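Local coordinates for DMATS type aromatic prenyltransferase (Micromonospora olivasterospora, PDB 6ZRY), which probably transfers a dimethylallyl group to position 6 of the indole ring of tryptophan, as an aromatic prenyltransferase of the ABBA-barrel fold, at residues Lys146-Pro160 / Leu189-Leu202. Sequence-based numbering, arbitrary orientation.
Sequences KVYLNPEVKGVERSP and LGRGDRLTFFAVDL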
ATOM      1  N   LYS A 146      -9.665  -0.697   4.624  1.00 21.71           N
ATOM      2  CA  LYS A 146      -9.106  -1.938   4.031  1.00 22.46           C
ATOM      3  C   LYS A 146      -8.129  -2.526   5.019  1.00 20.76           C
ATOM      4  O   LYS A 146      -7.432  -1.763   5.698  1.00 19.81           O
ATOM      5  CB  LYS A 146      -8.387  -1.681   2.706  1.00 23.73           C
ATOM      6  CG  LYS A 146      -9.049  -0.677   1.788  1.00 25.69           C
ATOM      7  CD  LYS A 146     -10.272  -1.192   1.121  1.00 28.14           C
ATOM      8  CE  LYS A 146     -10.762  -0.266   0.011  1.00 29.83           C
ATOM      9  NZ  LYS A 146     -11.316  -1.034  -1.127  1.00 31.15           N
ATOM     10  N   VAL A 147      -8.096  -3.844   5.080  1.00 20.29           N
ATOM     11  CA  VAL A 147      -7.230  -4.625   5.995  1.00 19.71           C
ATOM     12  C   VAL A 147      -6.189  -5.359   5.153  1.00 18.72           C
ATOM     13  O   VAL A 147      -6.592  -6.083   4.204  1.00 17.79           O
ATOM     14  CB  VAL A 147      -8.077  -5.591   6.827  1.00 20.69           C
ATOM     15  CG1 VAL A 147      -7.227  -6.403   7.785  1.00 21.22           C
ATOM     16  CG2 VAL A 147      -9.173  -4.834   7.555  1.00 21.19           C
ATOM     17  N   TYR A 148      -4.928  -5.187   5.508  1.00 18.05           N
ATOM     18  CA  TYR A 148      -3.750  -5.748   4.847  1.00 17.96           C
ATOM     19  C   TYR A 148      -3.165  -6.809   5.770  1.00 17.96           C
ATOM     20  O   TYR A 148      -2.550  -6.427   6.790  1.00 17.70           O
ATOM     21  CB  TYR A 148      -2.761  -4.623   4.539  1.00 18.69           C
ATOM     22  CG  TYR A 148      -3.116  -3.868   3.303  1.00 18.93           C
ATOM     23  CD1 TYR A 148      -4.268  -3.087   3.226  1.00 20.41           C
ATOM     24  CD2 TYR A 148      -2.346  -3.991   2.163  1.00 19.52           C
ATOM     25  CE1 TYR A 148      -4.616  -2.425   2.045  1.00 21.25           C
ATOM     26  CE2 TYR A 148      -2.681  -3.351   0.991  1.00 20.45           C
ATOM     27  CZ  TYR A 148      -3.818  -2.572   0.923  1.00 21.59           C
ATOM     28  OH  TYR A 148      -4.106  -1.960  -0.272  1.00 25.46           O
ATOM     29  N   LEU A 149      -3.358  -8.087   5.446  1.00 17.64           N
ATOM     30  CA  LEU A 149      -2.855  -9.206   6.271  1.00 17.95           C
ATOM     31  C   LEU A 149      -1.554  -9.694   5.671  1.00 17.48           C
ATOM     32  O   LEU A 149      -1.428  -9.658   4.414  1.00 16.62           O
ATOM     33  CB  LEU A 149      -3.892 -10.320   6.326  1.00 18.82           C
ATOM     34  CG  LEU A 149      -5.263  -9.935   6.888  1.00 19.79           C
ATOM     35  CD1 LEU A 149      -6.205 -11.125   6.846  1.00 20.54           C
ATOM     36  CD2 LEU A 149      -5.161  -9.425   8.310  1.00 20.13           C
ATOM     37  N   ASN A 150      -0.636 -10.140   6.515  1.00 17.78           N
ATOM     38  CA  ASN A 150       0.684 -10.690   6.099  1.00 18.05           C
ATOM     39  C   ASN A 150       0.500 -12.172   5.794  1.00 17.92           C
ATOM     40  O   ASN A 150       0.259 -12.946   6.709  1.00 18.37           O
ATOM     41  CB  ASN A 150       1.764 -10.490   7.170  1.00 18.17           C
ATOM     42  CG  ASN A 150       3.124 -10.994   6.729  1.00 18.14           C
ATOM     43  OD1 ASN A 150       3.306 -11.394   5.575  1.00 18.23           O
ATOM     44  ND2 ASN A 150       4.096 -10.943   7.630  1.00 18.89           N
ATOM     45  N   PRO A 151       0.589 -12.611   4.512  1.00 18.06           N
ATOM     46  CA  PRO A 151       0.481 -14.026   4.164  1.00 18.54           C
ATOM     47  C   PRO A 151       1.603 -14.853   4.789  1.00 19.38           C
ATOM     48  O   PRO A 151       1.458 -16.062   4.894  1.00 19.50           O
ATOM     49  CB  PRO A 151       0.630 -14.033   2.638  1.00 18.37           C
ATOM     50  CG  PRO A 151       0.222 -12.643   2.235  1.00 18.58           C
ATOM     51  CD  PRO A 151       0.822 -11.787   3.321  1.00 17.78           C
ATOM     52  N   GLU A 152       2.694 -14.209   5.151  1.00 19.58           N
ATOM     53  CA  GLU A 152       3.905 -14.896   5.677  1.00 21.02           C
ATOM     54  C   GLU A 152       3.918 -14.893   7.216  1.00 21.09           C
ATOM     55  O   GLU A 152       4.988 -15.170   7.804  1.00 21.47           O
ATOM     56  CB  GLU A 152       5.150 -14.229   5.104  1.00 21.32           C
ATOM     57  CG  GLU A 152       5.253 -14.370   3.593  1.00 22.29           C
ATOM     58  CD  GLU A 152       6.472 -13.660   2.990  1.00 23.55           C
ATOM     59  OE1 GLU A 152       6.844 -13.997   1.884  1.00 24.30           O
ATOM     60  OE2 GLU A 152       7.040 -12.791   3.658  1.00 23.33           O
ATOM     61  N   VAL A 153       2.796 -14.602   7.851  1.00 21.34           N
ATOM     62  CA  VAL A 153       2.728 -14.417   9.329  1.00 22.07           C
ATOM     63  C   VAL A 153       3.033 -15.745  10.049  1.00 23.48           C
ATOM     64  O   VAL A 153       3.506 -15.686  11.179  1.00 23.02           O
ATOM     65  CB  VAL A 153       1.377 -13.847   9.757  1.00 22.25           C
ATOM     66  CG1 VAL A 153       0.269 -14.882   9.642  1.00 22.29           C
ATOM     67  CG2 VAL A 153       1.441 -13.253  11.161  1.00 22.13           C
ATOM     68  N   LYS A 154       2.752 -16.887   9.428  1.00 24.78           N
ATOM     69  CA  LYS A 154       3.099 -18.223   9.994  1.00 27.30           C
ATOM     70  C   LYS A 154       4.365 -18.753   9.309  1.00 27.70           C
ATOM     71  O   LYS A 154       4.608 -19.965   9.370  1.00 28.60           O
ATOM     72  CB  LYS A 154       1.911 -19.172   9.845  1.00 28.88           C
ATOM     73  CG  LYS A 154       0.682 -18.757  10.627  1.00 30.23           C
ATOM     74  CD  LYS A 154      -0.366 -19.822  10.659  1.00 32.52           C
ATOM     75  CE  LYS A 154      -1.429 -19.570  11.705  1.00 34.54           C
ATOM     76  NZ  LYS A 154      -2.486 -20.618  11.681  1.00 36.08           N
ATOM     77  N   GLY A 155       5.152 -17.855   8.691  1.00 27.81           N
ATOM     78  CA  GLY A 155       6.410 -18.169   8.000  1.00 27.64           C
ATOM     79  C   GLY A 155       6.235 -18.178   6.483  1.00 27.82           C
ATOM     80  O   GLY A 155       5.120 -18.387   6.013  1.00 26.98           O
ATOM     81  N   VAL A 156       7.320 -17.981   5.751  1.00 27.50           N
ATOM     82  CA  VAL A 156       7.300 -17.873   4.273  1.00 28.30           C
ATOM     83  C   VAL A 156       6.855 -19.225   3.671  1.00 29.03           C
ATOM     84  O   VAL A 156       6.104 -19.212   2.713  1.00 29.08           O
ATOM     85  CB  VAL A 156       8.664 -17.388   3.744  1.00 28.55           C
ATOM     86  CG1 VAL A 156       8.658 -17.248   2.232  1.00 28.55           C
ATOM     87  CG2 VAL A 156       9.078 -16.061   4.384  1.00 28.57           C
ATOM     88  N   GLU A 157       7.273 -20.354   4.250  1.00 30.63           N
ATOM     89  CA  GLU A 157       6.995 -21.713   3.708  1.00 30.83           C
ATOM     90  C   GLU A 157       5.482 -21.980   3.693  1.00 30.09           C
ATOM     91  O   GLU A 157       5.003 -22.623   2.752  1.00 28.82           O
ATOM     92  CB  GLU A 157       7.705 -22.791   4.543  1.00 32.14           C
ATOM     93  N   ARG A 158       4.773 -21.504   4.703  1.00 30.64           N
ATOM     94  CA  ARG A 158       3.321 -21.767   4.895  1.00 30.86           C
ATOM     95  C   ARG A 158       2.455 -20.785   4.106  1.00 27.74           C
ATOM     96  O   ARG A 158       1.255 -21.015   4.056  1.00 27.52           O
ATOM     97  CB  ARG A 158       2.984 -21.681   6.378  1.00 33.98           C
ATOM     98  CG  ARG A 158       3.739 -22.705   7.221  1.00 38.30           C
ATOM     99  CD  ARG A 158       3.237 -22.778   8.648  1.00 40.98           C
ATOM    100  NE  ARG A 158       1.861 -23.267   8.673  1.00 44.14           N
ATOM    101  CZ  ARG A 158       1.083 -23.310   9.751  1.00 45.86           C
ATOM    102  NH1 ARG A 158       1.542 -22.900  10.929  1.00 47.84           N
ATOM    103  NH2 ARG A 158      -0.151 -23.767   9.651  1.00 46.38           N
ATOM    104  N   SER A 159       3.033 -19.720   3.524  1.00 25.77           N
ATOM    105  CA  SER A 159       2.252 -18.617   2.905  1.00 23.63           C
ATOM    106  C   SER A 159       1.399 -19.112   1.739  1.00 22.95           C
ATOM    107  O   SER A 159       0.232 -18.747   1.676  1.00 21.45           O
ATOM    108  CB  SER A 159       3.106 -17.377   2.551  1.00 22.45           C
ATOM    109  OG  SER A 159       4.156 -17.645   1.639  1.00 21.75           O
ATOM    110  N   PRO A 160       1.875 -19.963   0.792  1.00 22.79           N
ATOM    111  CA  PRO A 160       1.030 -20.337  -0.329  1.00 23.16           C
ATOM    112  C   PRO A 160      -0.229 -21.090   0.153  1.00 23.32           C
ATOM    113  O   PRO A 160      -1.314 -20.806  -0.368  1.00 22.93           O
ATOM    114  CB  PRO A 160       1.959 -21.140  -1.255  1.00 23.45           C
ATOM    115  CG  PRO A 160       3.359 -20.739  -0.820  1.00 23.52           C
ATOM    116  CD  PRO A 160       3.237 -20.486   0.666  1.00 23.95           C
ATOM    117  N   LEU A 189       8.189 -19.497  -6.039  1.00 33.44           N
ATOM    118  CA  LEU A 189       7.129 -19.185  -5.052  1.00 33.65           C
ATOM    119  C   LEU A 189       7.719 -19.255  -3.623  1.00 33.42           C
ATOM    120  O   LEU A 189       8.403 -20.224  -3.315  1.00 33.91           O
ATOM    121  CB  LEU A 189       5.954 -20.140  -5.228  1.00 34.20           C
ATOM    122  CG  LEU A 189       4.766 -19.874  -4.310  1.00 34.42           C
ATOM    123  CD1 LEU A 189       4.179 -18.499  -4.534  1.00 34.74           C
ATOM    124  CD2 LEU A 189       3.705 -20.941  -4.493  1.00 35.58           C
ATOM    125  N   GLY A 190       7.478 -18.234  -2.806  1.00 30.83           N
ATOM    126  CA  GLY A 190       8.097 -18.084  -1.477  1.00 30.19           C
ATOM    127  C   GLY A 190       9.603 -17.825  -1.550  1.00 29.37           C
ATOM    128  O   GLY A 190      10.249 -17.839  -0.477  1.00 29.88           O
ATOM    129  N   ARG A 191      10.152 -17.583  -2.748  1.00 28.92           N
ATOM    130  CA  ARG A 191      11.594 -17.301  -2.954  1.00 29.10           C
ATOM    131  C   ARG A 191      11.730 -15.952  -3.672  1.00 27.55           C
ATOM    132  O   ARG A 191      11.626 -14.937  -3.009  1.00 26.60           O
ATOM    133  CB  ARG A 191      12.250 -18.508  -3.638  1.00 31.41           C
ATOM    134  CG  ARG A 191      12.054 -19.819  -2.873  1.00 32.56           C
ATOM    135  CD  ARG A 191      12.935 -20.977  -3.352  1.00 33.91           C
ATOM    136  N   GLY A 192      11.974 -15.929  -4.977  1.00 26.16           N
ATOM    137  CA  GLY A 192      11.978 -14.672  -5.735  1.00 25.16           C
ATOM    138  C   GLY A 192      10.599 -14.018  -5.746  1.00 23.49           C
ATOM    139  O   GLY A 192      10.551 -12.799  -5.803  1.00 23.50           O
ATOM    140  N   ASP A 193       9.524 -14.813  -5.733  1.00 22.90           N
ATOM    141  CA  ASP A 193       8.117 -14.324  -5.799  1.00 22.58           C
ATOM    142  C   ASP A 193       7.429 -14.563  -4.448  1.00 21.87           C
ATOM    143  O   ASP A 193       7.092 -15.698  -4.130  1.00 22.63           O
ATOM    144  CB  ASP A 193       7.356 -14.969  -6.946  1.00 23.21           C
ATOM    145  CG  ASP A 193       7.825 -14.528  -8.328  1.00 23.88           C
ATOM    146  OD1 ASP A 193       8.448 -13.445  -8.448  1.00 23.98           O
ATOM    147  OD2 ASP A 193       7.531 -15.247  -9.278  1.00 26.63           O
ATOM    148  N   ARG A 194       7.220 -13.500  -3.693  1.00 20.78           N
ATOM    149  CA  ARG A 194       6.835 -13.545  -2.265  1.00 19.97           C
ATOM    150  C   ARG A 194       5.408 -13.035  -2.155  1.00 18.95           C
ATOM    151  O   ARG A 194       5.083 -12.026  -2.787  1.00 18.09           O
ATOM    152  CB  ARG A 194       7.829 -12.717  -1.448  1.00 21.03           C
ATOM    153  CG  ARG A 194       9.236 -13.321  -1.399  1.00 22.25           C
ATOM    154  CD  ARG A 194       9.476 -14.272  -0.266  1.00 23.09           C
ATOM    155  NE  ARG A 194       9.292 -13.656   1.036  1.00 23.23           N
ATOM    156  CZ  ARG A 194      10.208 -12.965   1.701  1.00 24.41           C
ATOM    157  NH1 ARG A 194      11.426 -12.794   1.200  1.00 24.18           N
ATOM    158  NH2 ARG A 194       9.895 -12.440   2.876  1.00 25.06           N
ATOM    159  N   LEU A 195       4.579 -13.714  -1.392  1.00 18.29           N
ATOM    160  CA  LEU A 195       3.185 -13.274  -1.093  1.00 18.01           C
ATOM    161  C   LEU A 195       3.233 -12.240   0.044  1.00 17.53           C
ATOM    162  O   LEU A 195       3.489 -12.604   1.223  1.00 17.79           O
ATOM    163  CB  LEU A 195       2.346 -14.505  -0.734  1.00 18.65           C
ATOM    164  CG  LEU A 195       2.279 -15.577  -1.826  1.00 19.80           C
ATOM    165  CD1 LEU A 195       1.875 -16.925  -1.247  1.00 20.76           C
ATOM    166  CD2 LEU A 195       1.348 -15.174  -2.938  1.00 20.01           C
ATOM    167  N   THR A 196       3.010 -10.984  -0.287  1.00 16.95           N
ATOM    168  CA  THR A 196       3.384  -9.853   0.588  1.00 16.78           C
ATOM    169  C   THR A 196       2.160  -9.320   1.328  1.00 16.36           C
ATOM    170  O   THR A 196       2.288  -9.010   2.509  1.00 15.78           O
ATOM    171  CB  THR A 196       4.089  -8.759  -0.213  1.00 17.21           C
ATOM    172  OG1 THR A 196       5.243  -9.373  -0.795  1.00 17.91           O
ATOM    173  CG2 THR A 196       4.483  -7.594   0.671  1.00 17.23           C
ATOM    174  N   PHE A 197       1.037  -9.128   0.645  1.00 15.87           N
ATOM    175  CA  PHE A 197      -0.199  -8.641   1.288  1.00 16.05           C
ATOM    176  C   PHE A 197      -1.397  -9.438   0.804  1.00 16.43           C
ATOM    177  O   PHE A 197      -1.498  -9.707  -0.388  1.00 16.01           O
ATOM    178  CB  PHE A 197      -0.520  -7.169   0.975  1.00 16.35           C
ATOM    179  CG  PHE A 197       0.531  -6.162   1.383  1.00 16.55           C
ATOM    180  CD1 PHE A 197       0.894  -6.013   2.708  1.00 17.13           C
ATOM    181  CD2 PHE A 197       1.108  -5.333   0.440  1.00 17.02           C
ATOM    182  CE1 PHE A 197       1.821  -5.052   3.088  1.00 17.40           C
ATOM    183  CE2 PHE A 197       2.044  -4.375   0.810  1.00 17.69           C
ATOM    184  CZ  PHE A 197       2.404  -4.241   2.140  1.00 17.76           C
ATOM    185  N   PHE A 198      -2.295  -9.736   1.732  1.00 16.28           N
ATOM    186  CA  PHE A 198      -3.642 -10.254   1.466  1.00 17.09           C
ATOM    187  C   PHE A 198      -4.611  -9.186   1.931  1.00 16.89           C
ATOM    188  O   PHE A 198      -4.732  -9.029   3.152  1.00 17.37           O
ATOM    189  CB  PHE A 198      -3.795 -11.590   2.197  1.00 17.66           C
ATOM    190  CG  PHE A 198      -5.091 -12.316   1.962  1.00 18.65           C
ATOM    191  CD1 PHE A 198      -6.258 -11.939   2.627  1.00 19.55           C
ATOM    192  CD2 PHE A 198      -5.133 -13.429   1.131  1.00 19.27           C
ATOM    193  CE1 PHE A 198      -7.450 -12.628   2.416  1.00 19.54           C
ATOM    194  CE2 PHE A 198      -6.324 -14.101   0.916  1.00 19.67           C
ATOM    195  CZ  PHE A 198      -7.476 -13.703   1.560  1.00 19.86           C
ATOM    196  N   ALA A 199      -5.203  -8.439   1.012  1.00 16.85           N
ATOM    197  CA  ALA A 199      -5.951  -7.199   1.307  1.00 17.54           C
ATOM    198  C   ALA A 199      -7.429  -7.430   1.019  1.00 18.10           C
ATOM    199  O   ALA A 199      -7.735  -7.953  -0.023  1.00 18.59           O
ATOM    200  CB  ALA A 199      -5.391  -6.051   0.520  1.00 17.24           C
ATOM    201  N   VAL A 200      -8.291  -7.101   1.983  1.00 19.76           N
ATOM    202  CA  VAL A 200      -9.772  -7.179   1.836  1.00 21.04           C
ATOM    203  C   VAL A 200     -10.406  -5.906   2.382  1.00 22.46           C
ATOM    204  O   VAL A 200      -9.792  -5.236   3.262  1.00 22.48           O
ATOM    205  CB  VAL A 200     -10.326  -8.418   2.554  1.00 21.74           C
ATOM    206  CG1 VAL A 200      -9.792  -9.714   1.946  1.00 21.99           C
ATOM    207  CG2 VAL A 200     -10.047  -8.360   4.036  1.00 22.13           C
ATOM    208  N   ASP A 201     -11.596  -5.574   1.899  1.00 23.91           N
ATOM    209  CA  ASP A 201     -12.407  -4.503   2.531  1.00 25.56           C
ATOM    210  C   ASP A 201     -12.747  -4.978   3.949  1.00 25.77           C
ATOM    211  O   ASP A 201     -12.980  -6.220   4.146  1.00 25.31           O
ATOM    212  CB  ASP A 201     -13.680  -4.209   1.736  1.00 27.80           C
ATOM    213  CG  ASP A 201     -13.458  -3.743   0.303  1.00 29.24           C
ATOM    214  OD1 ASP A 201     -12.442  -3.108   0.039  1.00 31.17           O
ATOM    215  OD2 ASP A 201     -14.313  -4.014  -0.521  1.00 32.26           O
ATOM    216  N   LEU A 202     -12.769  -4.073   4.915  1.00 25.50           N
ATOM    217  CA  LEU A 202     -13.250  -4.375   6.278  1.00 26.23           C
ATOM    218  C   LEU A 202     -14.721  -4.794   6.170  1.00 27.18           C
ATOM    219  O   LEU A 202     -15.110  -5.792   6.785  1.00 27.07           O
ATOM    220  CB  LEU A 202     -13.091  -3.121   7.141  1.00 26.03           C
ATOM    221  CG  LEU A 202     -13.520  -3.269   8.595  1.00 26.56           C
ATOM    222  CD1 LEU A 202     -12.742  -4.369   9.289  1.00 26.52           C
ATOM    223  CD2 LEU A 202     -13.355  -1.967   9.338  1.00 26.87           C
TER
HETATM  224  O   HOH W   1       4.618  -9.681   3.834  1.00 20.24           O
HETATM  225  O   HOH W   2       5.719 -15.752   0.200  1.00 19.12           O
HETATM  226  O   HOH W   3       6.745 -10.582   1.382  1.00 28.03           O
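V147 and L149 pair with V200 and F198 through four backbone hydrogen bonds, and the example illustrates how two chains can stay joined after regular antiparallel pairing stops: beyond L149 segment 146-160 leaves its strand for a turn, and side chains and water hold it to the continuing strand 193-201. On the face carrying Y148 and A199, A199 CB sits 3.8 Å from the centroid of the Y148 ring, a CH-pi contact over its centre. The Y148 edge turns toward the face of F197 in a T-shaped pair with planes at 80°. F197 also lines the pocket of the bound tryptophan, which puts Y148 one shell behind it.

Two salt bridges join the segments, one beside the strand pairing and one past it. K146 NZ meets D201 OD1 at 2.6 Å. R194, its chain bent at chi2 (-90°) and chi3 (-60°), grips E152 side-on: NE to OE1 at 2.6 Å and NH2 to OE2 at 3.0 Å, both oxygens near the guanidinium plane. An alanine here would remove both bonds and is likely to leave the E152 carboxylate without its charged mate, held mainly by water. One water joins E152 OE1, S159 OG and L195 N; another links N150 OD1 to T196 O.

Apolar packing continues with P151 CB 3.8 Å from L195 CB, and L195 CD1 against P160. V163 of helix 159-170 touches P151 and L195, while strands 131-138 and 209-220 flank the pair within the barrel sheet.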